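Local coordinates for protein intracellular serine protease (Bacillus licheniformis, PDB 4ZOQ) that is a lanthipeptide protease of the subtilisin-like S8 family, probably acting as a serine-type endopeptidase that cuts peptide bonds at specific sequences, at residues B[257-262]-B[269-274]; B[280-285]-B[308-313]; B[125-130]-B[165-170]; B[287-292]-B[334-339]. One frame throughout, in Å; residues are numbered along the deposited sequence.

Contact 1 of 4, residues B[257-262]-B[269-274]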
loop_
_atom_site.group_PDB
_atom_site.type_symbol
_atom_site.label_atom_id
_atom_site.label_comp_id
_atom_site.label_asym_id
_atom_site.label_seq_id
_atom_site.Cartn_x
_atom_site.Cartn_y
_atom_site.Cartn_z
ATOM N N THR B 257 18.703 -4.530 12.544
ATOM C CA THR B 257 18.908 -5.930 12.913
ATOM C C THR B 257 20.366 -6.335 13.002
ATOM O O THR B 257 21.229 -5.646 12.475
ATOM C CB THR B 257 18.239 -6.882 11.909
ATOM O OG1 THR B 257 19.096 -7.050 10.760
ATOM C CG2 THR B 257 16.856 -6.347 11.517
ATOM N N ALA B 258 20.623 -7.481 13.630
ATOM C CA ALA B 258 21.979 -8.047 13.723
ATOM C C ALA B 258 22.635 -8.269 12.344
ATOM O O ALA B 258 23.829 -8.092 12.183
ATOM C CB ALA B 258 21.948 -9.346 14.512
ATOM N N LEU B 259 21.845 -8.668 11.357
ATOM C CA LEU B 259 22.336 -8.838 9.992
ATOM C C LEU B 259 22.805 -7.507 9.438
ATOM O O LEU B 259 23.867 -7.426 8.793
ATOM C CB LEU B 259 21.235 -9.394 9.103
ATOM C CG LEU B 259 21.536 -9.545 7.617
ATOM C CD1 LEU B 259 22.626 -10.588 7.413
ATOM C CD2 LEU B 259 20.256 -9.902 6.862
ATOM N N ASP B 260 22.027 -6.454 9.698
ATOM C CA ASP B 260 22.416 -5.136 9.242
ATOM C C ASP B 260 23.750 -4.725 9.889
ATOM O O ASP B 260 24.668 -4.273 9.201
ATOM C CB ASP B 260 21.337 -4.080 9.568
ATOM C CG ASP B 260 20.014 -4.323 8.840
ATOM O OD1 ASP B 260 20.034 -4.819 7.699
ATOM O OD2 ASP B 260 18.946 -3.999 9.398
ATOM N N GLN B 261 23.854 -4.918 11.206
ATOM C CA GLN B 261 25.038 -4.497 11.958
ATOM C C GLN B 261 26.245 -5.243 11.448
ATOM O O GLN B 261 27.297 -4.638 11.205
ATOM C CB GLN B 261 24.882 -4.737 13.456
ATOM C CG GLN B 261 23.494 -4.497 13.957
ATOM C CD GLN B 261 23.362 -4.664 15.461
ATOM O OE1 GLN B 261 23.452 -5.784 16.007
ATOM N NE2 GLN B 261 23.086 -3.553 16.139
ATOM N N MET B 262 26.083 -6.549 11.263
ATOM C CA MET B 262 27.166 -7.353 10.723
ATOM C C MET B 262 27.631 -6.871 9.349
ATOM O O MET B 262 28.807 -6.986 9.023
ATOM C CB MET B 262 26.729 -8.813 10.609
ATOM C CG MET B 262 27.818 -9.706 10.068
ATOM S SD MET B 262 27.206 -11.314 9.537
ATOM C CE MET B 262 26.912 -11.032 7.801
ATOM N N TYR B 269 18.642 2.529 7.899
ATOM C CA TYR B 269 18.472 1.564 6.817
ATOM C C TYR B 269 18.404 0.161 7.373
ATOM O O TYR B 269 18.950 -0.112 8.449
ATOM C CB TYR B 269 19.598 1.665 5.776
ATOM C CG TYR B 269 19.777 3.071 5.263
ATOM C CD1 TYR B 269 18.897 3.609 4.320
ATOM C CD2 TYR B 269 20.814 3.873 5.728
ATOM C CE1 TYR B 269 19.038 4.913 3.867
ATOM C CE2 TYR B 269 20.973 5.175 5.264
ATOM C CZ TYR B 269 20.079 5.688 4.335
ATOM O OH TYR B 269 20.240 6.976 3.870
ATOM N N SER B 270 17.716 -0.724 6.645
ATOM C CA SER B 270 17.634 -2.139 7.017
ATOM C C SER B 270 17.410 -3.028 5.789
ATOM O O SER B 270 16.714 -2.666 4.826
ATOM C CB SER B 270 16.537 -2.390 8.055
ATOM O OG SER B 270 16.535 -3.748 8.504
ATOM N N LEU B 271 17.986 -4.211 5.852
ATOM C CA LEU B 271 17.846 -5.191 4.813
ATOM C C LEU B 271 16.556 -5.956 5.070
ATOM O O LEU B 271 16.301 -6.427 6.182
ATOM C CB LEU B 271 19.062 -6.104 4.836
ATOM C CG LEU B 271 19.783 -6.380 3.531
ATOM C CD1 LEU B 271 20.037 -5.080 2.761
ATOM C CD2 LEU B 271 21.087 -7.034 3.911
ATOM N N SER B 272 15.742 -6.098 4.041
ATOM C CA SER B 272 14.431 -6.700 4.213
ATOM C C SER B 272 13.918 -7.297 2.902
ATOM O O SER B 272 14.662 -7.385 1.918
ATOM C CB SER B 272 13.463 -5.624 4.743
ATOM O OG SER B 272 12.227 -6.165 5.184
ATOM N N TYR B 273 12.642 -7.680 2.892
ATOM C CA TYR B 273 11.989 -8.256 1.717
ATOM C C TYR B 273 10.463 -8.213 1.887
ATOM O O TYR B 273 9.976 -8.075 2.998
ATOM C CB TYR B 273 12.494 -9.690 1.477
ATOM C CG TYR B 273 11.951 -10.721 2.455
ATOM C CD1 TYR B 273 10.673 -11.250 2.321
ATOM C CD2 TYR B 273 12.730 -11.152 3.536
ATOM C CE1 TYR B 273 10.171 -12.191 3.231
ATOM C CE2 TYR B 273 12.246 -12.099 4.452
ATOM C CZ TYR B 273 10.961 -12.614 4.291
ATOM O OH TYR B 273 10.481 -13.557 5.181
ATOM N N GLY B 274 9.722 -8.405 0.800
ATOM C CA GLY B 274 8.282 -8.571 0.881
ATOM C C GLY B 274 7.468 -7.837 -0.181
ATOM O O GLY B 274 7.957 -6.863 -0.834
HETATM O O HOH W 1 18.519 -6.942 8.082
#

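Contact 2 of 4, residues B[280-285]-B[308-313]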
loop_
_atom_site.group_PDB
_atom_site.type_symbol
_atom_site.label_atom_id
_atom_site.label_comp_id
_atom_site.label_asym_id
_atom_site.label_seq_id
_atom_site.Cartn_x
_atom_site.Cartn_y
_atom_site.Cartn_z
ATOM N N PRO B 280 4.815 -0.449 -3.214
ATOM C CA PRO B 280 5.166 0.974 -3.301
ATOM C C PRO B 280 6.119 1.347 -4.454
ATOM O O PRO B 280 6.115 2.519 -4.882
ATOM C CB PRO B 280 5.841 1.258 -1.951
ATOM C CG PRO B 280 6.229 -0.066 -1.406
ATOM C CD PRO B 280 5.193 -1.021 -1.913
ATOM N N GLN B 281 6.874 0.372 -4.974
ATOM C CA GLN B 281 7.710 0.615 -6.134
ATOM C C GLN B 281 6.835 0.921 -7.342
ATOM O O GLN B 281 7.169 1.766 -8.156
ATOM C CB GLN B 281 8.631 -0.560 -6.416
ATOM C CG GLN B 281 9.705 -0.736 -5.377
ATOM C CD GLN B 281 10.604 -1.917 -5.676
ATOM O OE1 GLN B 281 11.204 -1.992 -6.764
ATOM N NE2 GLN B 281 10.700 -2.859 -4.724
ATOM N N VAL B 282 5.724 0.212 -7.457
ATOM C CA VAL B 282 4.741 0.467 -8.491
ATOM C C VAL B 282 3.991 1.784 -8.215
ATOM O O VAL B 282 3.744 2.571 -9.127
ATOM C CB VAL B 282 3.737 -0.721 -8.603
ATOM C CG1 VAL B 282 2.745 -0.508 -9.765
ATOM C CG2 VAL B 282 4.498 -2.018 -8.771
ATOM N N ALA B 283 3.629 2.022 -6.958
ATOM C CA ALA B 283 2.984 3.275 -6.614
ATOM C C ALA B 283 3.930 4.445 -6.943
ATOM O O ALA B 283 3.502 5.446 -7.551
ATOM C CB ALA B 283 2.579 3.295 -5.152
ATOM N N GLY B 284 5.215 4.288 -6.583
ATOM C CA GLY B 284 6.236 5.280 -6.879
ATOM C C GLY B 284 6.366 5.503 -8.374
ATOM O O GLY B 284 6.438 6.648 -8.837
ATOM N N THR B 285 6.340 4.407 -9.128
ATOM C CA THR B 285 6.396 4.494 -10.584
ATOM C C THR B 285 5.154 5.214 -11.131
ATOM O O THR B 285 5.258 6.045 -12.044
ATOM C CB THR B 285 6.498 3.110 -11.252
ATOM O OG1 THR B 285 7.647 2.402 -10.751
ATOM C CG2 THR B 285 6.623 3.275 -12.781
ATOM N N HIS B 308 -2.494 2.051 -18.058
ATOM C CA HIS B 308 -2.130 1.629 -19.407
ATOM C C HIS B 308 -0.612 1.733 -19.614
ATOM O O HIS B 308 0.013 0.832 -20.155
ATOM C CB HIS B 308 -2.883 2.463 -20.461
ATOM C CG HIS B 308 -2.624 2.022 -21.859
ATOM N ND1 HIS B 308 -3.255 0.937 -22.423
ATOM C CD2 HIS B 308 -1.743 2.470 -22.785
ATOM C CE1 HIS B 308 -2.795 0.748 -23.649
ATOM N NE2 HIS B 308 -1.877 1.666 -23.893
ATOM N N ILE B 309 -0.021 2.839 -19.188
ATOM C CA ILE B 309 1.418 2.998 -19.305
ATOM C C ILE B 309 2.175 1.923 -18.477
ATOM O O ILE B 309 3.123 1.319 -18.983
ATOM C CB ILE B 309 1.825 4.412 -18.891
ATOM C CG1 ILE B 309 1.272 5.389 -19.924
ATOM C CG2 ILE B 309 3.342 4.535 -18.817
ATOM C CD1 ILE B 309 1.262 6.815 -19.485
ATOM N N LEU B 310 1.725 1.650 -17.250
ATOM C CA LEU B 310 2.332 0.614 -16.407
ATOM C C LEU B 310 2.269 -0.728 -17.066
ATOM O O LEU B 310 3.255 -1.484 -17.086
ATOM C CB LEU B 310 1.624 0.521 -15.047
ATOM C CG LEU B 310 1.818 1.755 -14.162
ATOM C CD1 LEU B 310 0.995 1.729 -12.900
ATOM C CD2 LEU B 310 3.308 1.836 -13.804
ATOM N N ARG B 311 1.094 -1.029 -17.612
ATOM C CA ARG B 311 0.871 -2.321 -18.235
ATOM C C ARG B 311 1.756 -2.541 -19.478
ATOM O O ARG B 311 2.429 -3.545 -19.579
ATOM C CB ARG B 311 -0.609 -2.481 -18.566
ATOM C CG ARG B 311 -0.932 -3.708 -19.389
ATOM C CD ARG B 311 -2.424 -3.898 -19.457
ATOM N NE ARG B 311 -3.062 -3.061 -20.470
ATOM C CZ ARG B 311 -3.143 -3.348 -21.767
ATOM N NH1 ARG B 311 -2.586 -4.456 -22.256
ATOM N NH2 ARG B 311 -3.776 -2.502 -22.573
ATOM N N LYS B 312 1.831 -1.571 -20.373
ATOM C CA LYS B 312 2.595 -1.781 -21.590
ATOM C C LYS B 312 4.105 -1.749 -21.380
ATOM O O LYS B 312 4.850 -2.285 -22.193
ATOM C CB LYS B 312 2.216 -0.736 -22.644
ATOM C CG LYS B 312 0.823 -0.919 -23.193
ATOM C CD LYS B 312 0.890 -2.024 -24.263
ATOM C CE LYS B 312 -0.348 -2.065 -25.148
ATOM N NZ LYS B 312 -0.524 -3.418 -25.748
ATOM N N SER B 313 4.569 -1.157 -20.285
ATOM C CA SER B 313 6.007 -1.087 -20.052
ATOM C C SER B 313 6.545 -2.231 -19.180
ATOM O O SER B 313 7.749 -2.340 -18.946
ATOM C CB SER B 313 6.373 0.271 -19.443
ATOM O OG SER B 313 5.687 0.520 -18.234
#

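Contact 3 of 4, residues B[125-130]-B[165-170]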
loop_
_atom_site.group_PDB
_atom_site.type_symbol
_atom_site.label_atom_id
_atom_site.label_comp_id
_atom_site.label_asym_id
_atom_site.label_seq_id
_atom_site.Cartn_x
_atom_site.Cartn_y
_atom_site.Cartn_z
ATOM N N ASP B 125 -10.534 9.356 2.955
ATOM C CA ASP B 125 -9.918 10.634 3.288
ATOM C C ASP B 125 -8.845 10.986 2.281
ATOM O O ASP B 125 -8.801 12.116 1.791
ATOM C CB ASP B 125 -9.329 10.617 4.705
ATOM C CG ASP B 125 -10.404 10.653 5.790
ATOM O OD1 ASP B 125 -11.563 11.002 5.475
ATOM O OD2 ASP B 125 -10.094 10.332 6.953
ATOM N N ALA B 126 -7.999 10.011 1.955
ATOM C CA ALA B 126 -6.879 10.236 1.047
ATOM C C ALA B 126 -7.368 10.737 -0.316
ATOM O O ALA B 126 -6.754 11.636 -0.919
ATOM C CB ALA B 126 -6.045 8.941 0.894
ATOM N N VAL B 127 -8.484 10.164 -0.778
ATOM C CA VAL B 127 -9.138 10.605 -2.008
ATOM C C VAL B 127 -9.591 12.064 -1.896
ATOM O O VAL B 127 -9.293 12.903 -2.760
ATOM C CB VAL B 127 -10.369 9.730 -2.332
ATOM C CG1 VAL B 127 -11.115 10.286 -3.511
ATOM C CG2 VAL B 127 -9.951 8.297 -2.626
ATOM N N ASN B 128 -10.325 12.360 -0.822
ATOM C CA ASN B 128 -10.868 13.707 -0.600
ATOM C C ASN B 128 -9.762 14.767 -0.395
ATOM O O ASN B 128 -9.994 15.955 -0.629
ATOM C CB ASN B 128 -11.822 13.705 0.602
ATOM C CG ASN B 128 -13.114 12.909 0.344
ATOM O OD1 ASN B 128 -13.482 12.609 -0.799
ATOM N ND2 ASN B 128 -13.794 12.555 1.423
ATOM N N ASP B 129 -8.571 14.323 0.021
ATOM C CA ASP B 129 -7.400 15.197 0.248
ATOM C C ASP B 129 -6.524 15.438 -0.976
ATOM O O ASP B 129 -5.420 15.952 -0.863
ATOM C CB ASP B 129 -6.515 14.618 1.353
ATOM C CG ASP B 129 -7.244 14.495 2.676
ATOM O OD1 ASP B 129 -8.240 15.230 2.872
ATOM O OD2 ASP B 129 -6.845 13.650 3.511
ATOM N N GLY B 130 -6.998 15.019 -2.133
ATOM C CA GLY B 130 -6.325 15.298 -3.379
ATOM C C GLY B 130 -5.149 14.399 -3.732
ATOM O O GLY B 130 -4.394 14.743 -4.632
ATOM N N HIS B 165 -12.875 8.818 -8.583
ATOM C CA HIS B 165 -12.161 10.076 -8.572
ATOM C C HIS B 165 -10.784 9.988 -9.199
ATOM O O HIS B 165 -9.937 10.861 -8.979
ATOM C CB HIS B 165 -12.046 10.611 -7.149
ATOM C CG HIS B 165 -13.343 11.106 -6.583
ATOM N ND1 HIS B 165 -14.268 10.279 -5.981
ATOM C CD2 HIS B 165 -13.894 12.349 -6.585
ATOM C CE1 HIS B 165 -15.312 10.997 -5.599
ATOM N NE2 HIS B 165 -15.114 12.253 -5.963
ATOM N N GLN B 166 -10.595 8.964 -10.027
ATOM C CA GLN B 166 -9.364 8.781 -10.790
ATOM C C GLN B 166 -8.103 8.592 -9.915
ATOM O O GLN B 166 -6.998 8.958 -10.309
ATOM C CB GLN B 166 -9.189 9.983 -11.725
ATOM C CG GLN B 166 -10.394 10.181 -12.646
ATOM C CD GLN B 166 -10.578 9.017 -13.594
ATOM O OE1 GLN B 166 -9.611 8.364 -13.977
ATOM N NE2 GLN B 166 -11.813 8.746 -13.974
ATOM N N VAL B 167 -8.271 7.988 -8.743
ATOM C CA VAL B 167 -7.146 7.713 -7.859
ATOM C C VAL B 167 -6.719 6.241 -7.923
ATOM O O VAL B 167 -7.525 5.347 -7.673
ATOM C CB VAL B 167 -7.477 8.050 -6.410
ATOM C CG1 VAL B 167 -6.280 7.816 -5.559
ATOM C CG2 VAL B 167 -7.954 9.485 -6.299
ATOM N N LEU B 168 -5.448 6.007 -8.245
ATOM C CA LEU B 168 -4.894 4.657 -8.293
ATOM C C LEU B 168 -4.655 4.121 -6.901
ATOM O O LEU B 168 -4.237 4.863 -6.006
ATOM C CB LEU B 168 -3.591 4.657 -9.069
ATOM C CG LEU B 168 -3.866 4.956 -10.533
ATOM C CD1 LEU B 168 -2.625 5.478 -11.198
ATOM C CD2 LEU B 168 -4.364 3.694 -11.211
ATOM N N VAL B 169 -4.985 2.847 -6.710
ATOM C CA VAL B 169 -4.758 2.167 -5.440
ATOM C C VAL B 169 -3.933 0.906 -5.676
ATOM O O VAL B 169 -4.362 -0.012 -6.364
ATOM C CB VAL B 169 -6.095 1.797 -4.749
ATOM C CG1 VAL B 169 -5.840 1.108 -3.413
ATOM C CG2 VAL B 169 -6.978 3.044 -4.584
ATOM N N PHE B 170 -2.759 0.858 -5.069
ATOM C CA PHE B 170 -1.861 -0.267 -5.217
ATOM C C PHE B 170 -1.812 -0.998 -3.891
ATOM O O PHE B 170 -1.787 -0.363 -2.842
ATOM C CB PHE B 170 -0.481 0.217 -5.638
ATOM C CG PHE B 170 -0.477 0.886 -6.975
ATOM C CD1 PHE B 170 -0.428 0.143 -8.145
ATOM C CD2 PHE B 170 -0.600 2.261 -7.063
ATOM C CE1 PHE B 170 -0.461 0.760 -9.371
ATOM C CE2 PHE B 170 -0.626 2.889 -8.287
ATOM C CZ PHE B 170 -0.559 2.128 -9.443
#

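Contact 4 of 4, residues B[287-292]-B[334-339]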
loop_
_atom_site.group_PDB
_atom_site.type_symbol
_atom_site.label_atom_id
_atom_site.label_comp_id
_atom_site.label_asym_id
_atom_site.label_seq_id
_atom_site.Cartn_x
_atom_site.Cartn_y
_atom_site.Cartn_z
ATOM N N ALA B 287 3.368 7.511 -9.606
ATOM C CA ALA B 287 3.569 8.926 -9.289
ATOM C C ALA B 287 4.542 9.545 -10.297
ATOM O O ALA B 287 4.379 10.698 -10.697
ATOM C CB ALA B 287 4.076 9.100 -7.859
ATOM N N LEU B 288 5.529 8.775 -10.736
ATOM C CA LEU B 288 6.439 9.311 -11.748
ATOM C C LEU B 288 5.729 9.582 -13.082
ATOM O O LEU B 288 5.961 10.621 -13.704
ATOM C CB LEU B 288 7.628 8.375 -11.972
ATOM C CG LEU B 288 8.777 8.439 -10.974
ATOM C CD1 LEU B 288 9.965 7.628 -11.524
ATOM C CD2 LEU B 288 9.172 9.905 -10.715
ATOM N N VAL B 289 4.869 8.649 -13.508
ATOM C CA VAL B 289 4.138 8.782 -14.765
ATOM C C VAL B 289 3.185 9.972 -14.688
ATOM O O VAL B 289 3.139 10.793 -15.610
ATOM C CB VAL B 289 3.361 7.509 -15.104
ATOM C CG1 VAL B 289 2.330 7.777 -16.204
ATOM C CG2 VAL B 289 4.323 6.419 -15.523
ATOM N N ILE B 290 2.460 10.086 -13.576
ATOM C CA ILE B 290 1.571 11.213 -13.398
ATOM C C ILE B 290 2.366 12.530 -13.479
ATOM O O ILE B 290 1.955 13.461 -14.172
ATOM C CB ILE B 290 0.796 11.133 -12.056
ATOM C CG1 ILE B 290 -0.232 9.997 -12.097
ATOM C CG2 ILE B 290 0.080 12.462 -11.769
ATOM C CD1 ILE B 290 -0.753 9.560 -10.773
ATOM N N SER B 291 3.522 12.586 -12.815
ATOM C CA SER B 291 4.352 13.786 -12.834
ATOM C C SER B 291 4.783 14.123 -14.273
ATOM O O SER B 291 4.592 15.248 -14.743
ATOM C CB SER B 291 5.578 13.586 -11.947
ATOM O OG SER B 291 5.196 13.354 -10.598
ATOM N N GLU B 292 5.302 13.135 -15.004
ATOM C CA GLU B 292 5.712 13.428 -16.364
ATOM C C GLU B 292 4.526 13.873 -17.234
ATOM O O GLU B 292 4.619 14.849 -17.982
ATOM C CB GLU B 292 6.382 12.232 -17.014
ATOM C CG GLU B 292 6.738 12.520 -18.444
ATOM C CD GLU B 292 7.974 11.803 -18.894
ATOM O OE1 GLU B 292 8.921 11.674 -18.083
ATOM O OE2 GLU B 292 7.996 11.377 -20.067
ATOM N N TYR B 334 11.910 3.182 -15.522
ATOM C CA TYR B 334 12.552 3.820 -16.687
ATOM C C TYR B 334 11.864 3.413 -17.982
ATOM O O TYR B 334 11.781 4.200 -18.906
ATOM C CB TYR B 334 14.054 3.502 -16.766
ATOM C CG TYR B 334 14.373 2.120 -17.266
ATOM C CD1 TYR B 334 14.470 1.045 -16.370
ATOM C CD2 TYR B 334 14.583 1.880 -18.629
ATOM C CE1 TYR B 334 14.755 -0.230 -16.815
ATOM C CE2 TYR B 334 14.874 0.623 -19.083
ATOM C CZ TYR B 334 14.962 -0.439 -18.169
ATOM O OH TYR B 334 15.253 -1.708 -18.606
ATOM N N GLN B 335 11.354 2.187 -18.038
ATOM C CA GLN B 335 10.643 1.732 -19.221
ATOM C C GLN B 335 9.318 2.465 -19.326
ATOM O O GLN B 335 8.882 2.819 -20.414
ATOM C CB GLN B 335 10.372 0.234 -19.174
ATOM C CG GLN B 335 11.551 -0.646 -19.479
ATOM C CD GLN B 335 12.130 -0.448 -20.865
ATOM O OE1 GLN B 335 11.552 0.249 -21.724
ATOM N NE2 GLN B 335 13.249 -1.136 -21.122
ATOM N N ALA B 336 8.680 2.669 -18.173
ATOM C CA ALA B 336 7.418 3.399 -18.114
ATOM C C ALA B 336 7.566 4.784 -18.715
ATOM O O ALA B 336 6.751 5.203 -19.546
ATOM C CB ALA B 336 6.924 3.502 -16.660
ATOM N N LEU B 337 8.624 5.478 -18.314
ATOM C CA LEU B 337 8.892 6.836 -18.792
ATOM C C LEU B 337 9.325 6.781 -20.265
ATOM O O LEU B 337 8.977 7.654 -21.070
ATOM C CB LEU B 337 9.960 7.521 -17.913
ATOM C CG LEU B 337 9.608 7.827 -16.446
ATOM C CD1 LEU B 337 10.797 8.375 -15.730
ATOM C CD2 LEU B 337 8.457 8.827 -16.326
ATOM N N LYS B 338 10.045 5.722 -20.617
ATOM C CA LYS B 338 10.563 5.589 -21.972
ATOM C C LYS B 338 9.416 5.393 -22.961
ATOM O O LYS B 338 9.485 5.847 -24.112
ATOM C CB LYS B 338 11.539 4.417 -22.048
ATOM C CG LYS B 338 12.320 4.294 -23.326
ATOM C CD LYS B 338 13.044 2.937 -23.374
ATOM C CE LYS B 338 12.631 2.135 -24.607
ATOM N NZ LYS B 338 13.071 0.707 -24.537
ATOM N N MET B 339 8.325 4.788 -22.509
ATOM C CA MET B 339 7.199 4.650 -23.428
ATOM C C MET B 339 6.292 5.849 -23.490
ATOM O O MET B 339 5.296 5.820 -24.196
ATOM C CB MET B 339 6.348 3.451 -23.122
ATOM C CG MET B 339 6.944 2.156 -23.574
ATOM S SD MET B 339 5.542 1.035 -23.698
ATOM C CE MET B 339 4.335 1.917 -22.660
#

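Contact 1 of 4, residues B[257-262]-B[269-274]
The buried carboxylate of Asp260 serves two elements at once: it closes a capping box at the start of helix 258-262 and binds Ser270 and Leu271 on strand 269-272. In the box, Asp260 N donates to Thr257 OG1 and Thr257 N donates back to Asp260 OD2, each at 3.2 Å. Asp260 CG lies beside its own backbone N and anti to the carbonyl carbon (chi1 -64°), which lets OD2 turn back to the cap while both oxygens still face the strand.

The two oxygens divide the work. OD2 takes the hydroxyl of Ser270 on its syn lone pair, with OG at 2.6 Å. It meets Thr257 N on the anti side, well out of the carboxylate plane. OD1 accepts from Leu271 N at 2.8 Å, nearly straight at 160°, on its syn side. The protein and one water thus hold the carboxylate with four bonds, which is likely to favour its charged form and fix its rotation. With an alanine here, Leu271 N and Ser270 OG would probably lose their acceptor, and the capping box would lose the bond from Thr257 N.

Apolar contact adds less. Leu259 and Leu271 cross at about a right angle, and their CD2 methyls touch at 4.2 Å. Strand 269-272 pairs antiparallel with strand 246-249, so the short helix is bound to a small two-stranded antiparallel sheet of this subtilase. Ser270 lies about 11 Å from His86, predicted as part of the charge relay, measured between side chains. A water joins the pieces: it accepts from Thr257 OG1 at 2.7 Å and donates to Asp260 OD1 and Leu271 O.

Contact 2 of 4, residues B[280-285]-B[308-313]
Leu310 points its forked end at helix 275-297 and sets one methyl against Thr285 and the other against Val282. This is helix-to-helix packing in the subtilase fold, between the long helix that carries the predicted active-site Ser276 near its start and helix 303-313.

The side chains of Thr285 and Leu310 run past each other in opposite directions, alongside rather than end on. Their closest atoms are Thr285 CG2 and Leu310 CD2, 3.8 Å apart. All three touching residues are buried, and no hydrogen bond crosses between the segments.

The torsion of Thr285 explains its split role. Its CG2 is anti to the backbone N and its OG1 lies beside that N. At this torsion (chi1 -57°) the methyl faces Leu310 and the hydroxyl turns back to its own helix. There OG1 donates to Gln281 O at 2.7 Å. Thr285 N donates to the same oxygen from the opposite face of the carbonyl plane. The buried hydroxyl is thereby satisfied within its own helix. A glycine in its place would probably open a gap beside Leu310 CD2 and leave that branch freer to turn.

Neighbours fill in the rest. Phe170 of strand 168-172 lies against both Val282 and Leu310, and helix 333-338 meets Thr285 through Ala333 and Ala336. On the side of Val282 the fit between the two helices is looser: the other branch of the leucine, Leu310 CD1, meets Val282 CG1 at 4.2 Å.

Contact 3 of 4, residues B[125-130]-B[165-170]
Val127 meets His165 and Val167 through one methyl, CG1, and these apolar touches are the whole of the direct contact. Val127 CG1 is 3.8 Å from His165 CB and 3.9 Å from His165 CG. It approaches the imidazole obliquely, and the two side chains cross at about a right angle. The same methyl reaches Val167 CG2 at 4.3 Å. The CG1 branch is anti to its backbone N (chi1 174°), which carries it toward both partners. No hydrogen bond links the segments.

Backbone bonds act within each side. Helix 116-128 ends in a Schellman motif with Gly130 as C-prime residue: its N donates to Val127 O at 3.2 Å, His131 N donates to Ala126 O, and a positive phi favours glycine there. Helix 146-164 ends the same way, with Gln166 at C-prime, just before the chain enters strand 168-172. Two helix ends therefore come together here.

Polar side chains find partners beyond the segments. His165 ND1 is hydrogen-bonded to Tyr161 O, which probably limits the turning of the ring. Asn128 OD1 bonds the hydroxyl of Tyr161, while its ND2 bonds Glu60 of another chain, tying this corner to the assembly.

In the alpha/beta core of the subtilase, strand 133-136 runs parallel to strand 168-172 and helix 146-164 connects them in a beta-alpha-beta crossover. Val127 also lies on Tyr161 and Ala162 of that helix, so helix 116-128 packs beside it. Farther along strand 168-172, Val169 touches Ala162 of the same helix.

Contact 4 of 4, residues B[287-292]-B[334-339]
Leu337 and Glu292 are brought together by two different first torsions. Glu292 CG is anti to its backbone N (chi1 177°), sending the chain out toward helix 333-338, and a bend at chi2 then sets where the carboxylate ends up. Leu337 CG lies beside its own backbone N and anti to the carbonyl carbon (chi1 -66°), and the end of the side chain comes closer to helix 275-297 than its first bond suggests.

The two side chains cross at a slant. Leu337 CD2 comes within 3.4 Å of Glu292 OE1 and 4.0 Å of Glu292 CB. A methyl thus lies against both the stem and the carboxylate of the glutamate. The same CD2 is 4.0 Å from Leu288 O on the helix backbone. The other branch, Leu337 CD1, meets Leu288 CD1 at 4.4 Å. Leu337 therefore sits between Leu288 and Glu292, one helical turn apart. Beside it, Val289 CG2 touches Ala336 CB at 4.1 Å.

The two helical segments run in nearly the same direction, at 25°, with axes 9.9 Å apart at their closest. The contact joins the last helix of the chain to the long helix 275-297 of the subtilase fold. Val289 and Ala336 also face helix 303-313, through Ile309 and Ser313, so three helices gather here.

No hydrogen bond crosses the interface, and all five touching residues are buried. The one charged group among them is not left alone: Glu292 OE2 forms a salt bridge with Arg296 on its own helix. That bridge probably eases the cost of burying the charge; the contact is otherwise apolar, with Glu292 OE1 beside a leucine methyl.

How the contacts relate
From the N terminus, contact 3 comes first: it closes the loop from helix 116-128 through strand 133-136 and helix 146-164 to strand 168-172. Contact 1 follows in series as a short closure between helix 258-262 and strand 269-272, the strand that leads into helix 275-297. Contacts 2 and 4 both use that long helix and cross, since their segments alternate along the chain. Their centres are about 8 Å apart, and they touch where Lys312 meets Met339. Phe170 joins contact 3 to contact 2 by packing on Ala283. Contacts 2 to 4 tie the mostly parallel sheet to the C-terminal helices; contact 1 stays apart from the other three.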